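Local coordinates for kelch repeat and BTB domain-containing protein A55 (Vaccinia virus WR, PDB 6I2M) that probably recruits host target proteins to CUL3-containing E3 ubiquitin ligases as a substrate-specific adapter, its BTB domain contacting CUL3, at residues Y127-A130 with D131-N135. Residues are numbered along the deposited sequence; the frame is centred on the assembly and turned at random.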
loop_
_atom_site.group_PDB
_atom_site.type_symbol
_atom_site.label_atom_id
_atom_site.label_comp_id
_atom_site.label_asym_id
_atom_site.label_seq_id
_atom_site.Cartn_x
_atom_site.Cartn_y
_atom_site.Cartn_z
ATOM N N TYR A 127 18.130 -28.321 9.616
ATOM C CA TYR A 127 17.436 -29.356 10.391
ATOM C C TYR A 127 17.496 -29.058 11.891
ATOM O O TYR A 127 16.460 -29.104 12.556
ATOM C CB TYR A 127 17.983 -30.761 10.072
ATOM C CG TYR A 127 17.465 -31.855 10.984
ATOM C CD1 TYR A 127 16.213 -32.426 10.783
ATOM C CD2 TYR A 127 18.237 -32.328 12.043
ATOM C CE1 TYR A 127 15.730 -33.428 11.624
ATOM C CE2 TYR A 127 17.762 -33.324 12.895
ATOM C CZ TYR A 127 16.510 -33.876 12.679
ATOM O OH TYR A 127 16.043 -34.866 13.510
ATOM N N ILE A 128 18.709 -28.762 12.417
ATOM C CA ILE A 128 18.964 -28.430 13.828
ATOM C C ILE A 128 18.206 -27.138 14.200
ATOM O O ILE A 128 17.718 -27.011 15.326
ATOM C CB ILE A 128 20.499 -28.350 14.131
ATOM C CG1 ILE A 128 21.253 -29.584 13.567
ATOM C CG2 ILE A 128 20.772 -28.184 15.639
ATOM C CD1 ILE A 128 22.753 -29.378 13.294
ATOM N N TYR A 129 18.078 -26.212 13.225
ATOM C CA TYR A 129 17.357 -24.945 13.344
ATOM C C TYR A 129 15.851 -25.189 13.527
ATOM O O TYR A 129 15.261 -24.668 14.473
ATOM C CB TYR A 129 17.634 -24.056 12.111
ATOM C CG TYR A 129 16.678 -22.892 11.959
ATOM C CD1 TYR A 129 16.758 -21.785 12.796
ATOM C CD2 TYR A 129 15.687 -22.902 10.981
ATOM C CE1 TYR A 129 15.874 -20.718 12.671
ATOM C CE2 TYR A 129 14.794 -21.840 10.847
ATOM C CZ TYR A 129 14.892 -20.748 11.693
ATOM O OH TYR A 129 14.024 -19.690 11.569
ATOM N N ALA A 130 15.241 -25.984 12.625
ATOM C CA ALA A 130 13.816 -26.324 12.649
ATOM C C ALA A 130 13.435 -27.224 13.835
ATOM O O ALA A 130 12.272 -27.228 14.243
ATOM C CB ALA A 130 13.414 -26.971 11.336
ATOM N N ASP A 131 14.413 -27.967 14.394
ATOM C CA ASP A 131 14.232 -28.840 15.558
ATOM C C ASP A 131 14.154 -28.005 16.844
ATOM O O ASP A 131 13.567 -28.451 17.830
ATOM C CB ASP A 131 15.376 -29.867 15.647
ATOM C CG ASP A 131 15.207 -30.920 16.728
ATOM O OD1 ASP A 131 14.239 -31.706 16.647
ATOM O OD2 ASP A 131 16.050 -30.961 17.650
ATOM N N LYS A 132 14.747 -26.795 16.827
ATOM C CA LYS A 132 14.757 -25.860 17.952
ATOM C C LYS A 132 13.547 -24.915 17.894
ATOM O O LYS A 132 12.972 -24.606 18.939
ATOM C CB LYS A 132 16.071 -25.053 17.959
ATOM C CG LYS A 132 16.337 -24.276 19.246
ATOM C CD LYS A 132 17.486 -23.293 19.076
ATOM C CE LYS A 132 17.689 -22.442 20.305
ATOM N NZ LYS A 132 18.792 -21.464 20.118
ATOM N N TYR A 133 13.172 -24.462 16.680
ATOM C CA TYR A 133 12.075 -23.516 16.459
ATOM C C TYR A 133 10.735 -24.184 16.072
ATOM O O TYR A 133 9.813 -23.493 15.627
ATOM C CB TYR A 133 12.494 -22.440 15.440
ATOM C CG TYR A 133 13.540 -21.484 15.973
ATOM C CD1 TYR A 133 13.178 -20.276 16.561
ATOM C CD2 TYR A 133 14.898 -21.789 15.896
ATOM C CE1 TYR A 133 14.137 -19.394 17.057
ATOM C CE2 TYR A 133 15.866 -20.916 16.388
ATOM C CZ TYR A 133 15.481 -19.719 16.967
ATOM O OH TYR A 133 16.437 -18.858 17.451
ATOM N N ASN A 134 10.624 -25.517 16.291
ATOM C CA ASN A 134 9.440 -26.363 16.057
ATOM C C ASN A 134 8.760 -26.143 14.678
ATOM O O ASN A 134 7.529 -26.137 14.582
ATOM C CB ASN A 134 8.433 -26.203 17.220
ATOM C CG ASN A 134 7.494 -27.372 17.453
ATOM O OD1 ASN A 134 7.500 -28.385 16.738
ATOM N ND2 ASN A 134 6.658 -27.251 18.473
ATOM N N ASN A 135 9.573 -25.977 13.615
ATOM C CA ASN A 135 9.079 -25.782 12.251
ATOM C C ASN A 135 9.087 -27.132 11.528
ATOM O O ASN A 135 10.061 -27.465 10.850
ATOM C CB ASN A 135 9.919 -24.727 11.509
ATOM C CG ASN A 135 9.298 -24.215 10.229
ATOM O OD1 ASN A 135 9.070 -24.956 9.267
ATOM N ND2 ASN A 135 9.030 -22.921 10.181
#
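Asp-131 continues the last turn of helix 120-132 in the BACK region, its N donating to Tyr-127 O at 3.0 Å. Its CB packs beside the same oxygen, with Tyr-127 O 3.4 Å away. Lys-132 N is shared between two carbonyls: it reaches Ile-128 O only weakly and bonds Tyr-129 O as well, at 3.2 Å, approaching that oxygen from above the carbonyl plane. Tyr-133 N takes the same oxygen in the carbonyl plane at 3.0 Å, and the Tyr-133 ring meets it too, CD2 lying 3.2 Å from Tyr-129 O at the ring's edge. With CG of Tyr-133 anti to its carbonyl carbon (chi1 -70°), this ring turns back toward Tyr-129, where CD2 touches Tyr-129 CE1 at 3.5 Å. The two rings meet obliquely, their planes 37° apart, and the Tyr-129 hydroxyl bonds Ser-96 of helix 91-101. Asn-134 adopts a left-handed backbone conformation (phi 47°) that reverses the chain and carries Asn-135 N to Ala-130 O, 3.0 Å away and on a lone pair: a pi-turn. Asn-135 then N-caps helix 136-147, OD1 accepting from Ile-138 N and ND2 reaching Glu-111. Two N-H groups and an aromatic edge thus converge on the Tyr-129 carbonyl, which would probably polarise its oxygen somewhat. The partial negative charge expected near a helix C-terminus would suit the basic side chain of another protein's chain, probably CUL3, that donates to Asp-131 O; the backbone of that chain also bonds Asn-134 ND2, so the helix ending forms part of an intermolecular interface.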